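Local structure of putative NADPH:quinone reductase (Bacillus thuringiensis, 3GMS) at residues S197-L201 with Y202-M206. The protein is of unproven function but probably acts as an NADPH-dependent quinone oxidoreductase of the medium-chain dehydrogenase/reductase type. Numbering follows the deposited sequence.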
ATOM      1  N   SER A 197      23.591   5.992  -0.623  1.00 38.74           N
ATOM      2  CA  SER A 197      24.449   6.774  -1.518  1.00 40.19           C
ATOM      3  C   SER A 197      25.664   7.276  -0.731  1.00 40.63           C
ATOM      4  O   SER A 197      26.643   7.712  -1.325  1.00 41.50           O
ATOM      5  CB  SER A 197      23.701   7.927  -2.181  1.00 39.86           C
ATOM      6  OG  SER A 197      23.236   8.852  -1.220  1.00 41.33           O
ATOM      7  N   THR A 198      25.608   7.170   0.595  1.00 40.95           N
ATOM      8  CA  THR A 198      26.651   7.714   1.490  1.00 42.12           C
ATOM      9  C   THR A 198      27.297   6.677   2.419  1.00 41.45           C
ATOM     10  O   THR A 198      28.462   6.824   2.804  1.00 41.73           O
ATOM     11  CB  THR A 198      26.077   8.872   2.364  1.00 41.93           C
ATOM     12  OG1 THR A 198      25.569   9.895   1.506  1.00 46.97           O
ATOM     13  CG2 THR A 198      27.140   9.486   3.293  1.00 44.01           C
ATOM     14  N   ALA A 199      26.532   5.660   2.824  1.00 40.27           N
ATOM     15  CA  ALA A 199      26.990   4.682   3.817  1.00 38.66           C
ATOM     16  C   ALA A 199      26.795   3.235   3.322  1.00 37.86           C
ATOM     17  O   ALA A 199      25.826   2.968   2.606  1.00 37.69           O
ATOM     18  CB  ALA A 199      26.257   4.895   5.130  1.00 38.88           C
ATOM     19  N   PRO A 200      27.712   2.307   3.685  1.00 36.75           N
ATOM     20  CA  PRO A 200      27.559   0.907   3.239  1.00 35.69           C
ATOM     21  C   PRO A 200      26.476   0.177   4.034  1.00 34.84           C
ATOM     22  O   PRO A 200      26.449   0.258   5.255  1.00 35.25           O
ATOM     23  CB  PRO A 200      28.940   0.278   3.503  1.00 35.71           C
ATOM     24  CG  PRO A 200      29.614   1.162   4.501  1.00 36.06           C
ATOM     25  CD  PRO A 200      28.992   2.544   4.394  1.00 36.93           C
ATOM     26  N   LEU A 201      25.574  -0.533   3.356  1.00 33.13           N
ATOM     27  CA  LEU A 201      24.457  -1.147   4.088  1.00 31.66           C
ATOM     28  C   LEU A 201      24.904  -2.194   5.111  1.00 30.01           C
ATOM     29  O   LEU A 201      24.651  -2.029   6.307  1.00 28.49           O
ATOM     30  CB  LEU A 201      23.377  -1.718   3.131  1.00 30.38           C
ATOM     31  CG  LEU A 201      22.255  -2.558   3.766  1.00 31.45           C
ATOM     32  CD1 LEU A 201      21.511  -1.809   4.879  1.00 30.25           C
ATOM     33  CD2 LEU A 201      21.275  -3.004   2.656  1.00 31.65           C
ATOM     34  N   TYR A 202      25.537  -3.267   4.643  1.00 29.74           N
ATOM     35  CA  TYR A 202      25.927  -4.376   5.546  1.00 29.89           C
ATOM     36  C   TYR A 202      26.765  -3.914   6.749  1.00 29.88           C
ATOM     37  O   TYR A 202      26.435  -4.178   7.904  1.00 27.30           O
ATOM     38  CB  TYR A 202      26.666  -5.473   4.756  1.00 30.45           C
ATOM     39  CG  TYR A 202      27.149  -6.614   5.635  1.00 31.64           C
ATOM     40  CD1 TYR A 202      26.268  -7.620   6.061  1.00 33.29           C
ATOM     41  CD2 TYR A 202      28.480  -6.680   6.070  1.00 31.12           C
ATOM     42  CE1 TYR A 202      26.696  -8.659   6.872  1.00 30.99           C
ATOM     43  CE2 TYR A 202      28.912  -7.712   6.883  1.00 32.91           C
ATOM     44  CZ  TYR A 202      28.021  -8.702   7.292  1.00 34.28           C
ATOM     45  OH  TYR A 202      28.438  -9.735   8.110  1.00 31.81           O
ATOM     46  N   GLU A 203      27.841  -3.182   6.477  1.00 30.23           N
ATOM     47  CA  GLU A 203      28.724  -2.777   7.583  1.00 31.63           C
ATOM     48  C   GLU A 203      28.036  -1.884   8.630  1.00 30.76           C
ATOM     49  O   GLU A 203      28.308  -2.003   9.824  1.00 30.85           O
ATOM     50  CB  GLU A 203      30.010  -2.135   7.028  1.00 33.19           C
ATOM     51  CG  GLU A 203      31.029  -3.175   6.464  1.00 39.15           C
ATOM     52  CD  GLU A 203      31.620  -4.153   7.527  1.00 46.90           C
ATOM     53  OE1 GLU A 203      31.798  -5.360   7.201  1.00 49.84           O
ATOM     54  OE2 GLU A 203      31.917  -3.731   8.683  1.00 51.62           O
ATOM     55  N   THR A 204      27.124  -1.003   8.186  1.00 30.21           N
ATOM     56  CA  THR A 204      26.456  -0.104   9.132  1.00 28.62           C
ATOM     57  C   THR A 204      25.494  -0.870  10.005  1.00 27.69           C
ATOM     58  O   THR A 204      25.414  -0.623  11.208  1.00 25.97           O
ATOM     59  CB  THR A 204      25.747   1.100   8.445  1.00 28.78           C
ATOM     60  OG1 THR A 204      26.666   1.763   7.553  1.00 30.11           O
ATOM     61  CG2 THR A 204      25.266   2.073   9.478  1.00 26.51           C
ATOM     62  N   VAL A 205      24.752  -1.811   9.408  1.00 27.41           N
ATOM     63  CA  VAL A 205      23.852  -2.624  10.236  1.00 27.77           C
ATOM     64  C   VAL A 205      24.652  -3.398  11.280  1.00 28.08           C
ATOM     65  O   VAL A 205      24.231  -3.529  12.449  1.00 27.81           O
ATOM     66  CB  VAL A 205      23.011  -3.620   9.398  1.00 26.90           C
ATOM     67  CG1 VAL A 205      22.188  -4.494  10.313  1.00 27.51           C
ATOM     68  CG2 VAL A 205      22.144  -2.838   8.422  1.00 28.15           C
ATOM     69  N   MET A 206      25.793  -3.913  10.834  1.00 30.08           N
ATOM     70  CA  MET A 206      26.713  -4.652  11.724  1.00 31.18           C
ATOM     71  C   MET A 206      27.169  -3.747  12.896  1.00 31.73           C
ATOM     72  O   MET A 206      27.093  -4.144  14.060  1.00 31.89           O
ATOM     73  CB  MET A 206      27.859  -5.327  10.927  1.00 30.82           C
ATOM     74  CG  MET A 206      27.392  -6.570  10.081  1.00 29.69           C
ATOM     75  SD  MET A 206      26.709  -7.919  11.058  1.00 23.90           S
ATOM     76  CE  MET A 206      28.304  -8.494  11.677  1.00 27.83           C
TER
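T204 returns to P200, the residue just before helix 201-208, and grips its carbonyl twice. The hydroxyl OG1 donates to P200 O at 2.8 Å, meeting the C=O at 150° and tilted 20° from the carbonyl plane, and the backbone N of T204 reaches the same oxygen at 3.3 Å. The second bond is the i to i+4 link of the first turn. Chi1 of -51° sets OG1 beside T204's own backbone N, which lets both donors face one acceptor. Next along the helix, V205 N bonds to L201 O at 3.1 Å, and T204 N makes a second, weak bond to that oxygen.

Apolar contacts flank these bonds. One turn apart, L201 and V205 run alongside each other, CD1 of L201 meeting CG2 of V205 at 3.7 Å; both side chains also pack on I194 of strand 192-195, and L201 touches L229 of helix 223-231. CG of P200 lies 4.2 Å from CB of E203, a looser contact.

P200 fills the N-cap position but has no side-chain acceptor for the first-turn amides; Y202 N instead bonds to E228 OE1. With two donors from one residue on P200 O, the first turn is probably held more firmly than by its backbone bonds alone, next to outermost strand 192-195 of the Rossmann-type parallel sheet.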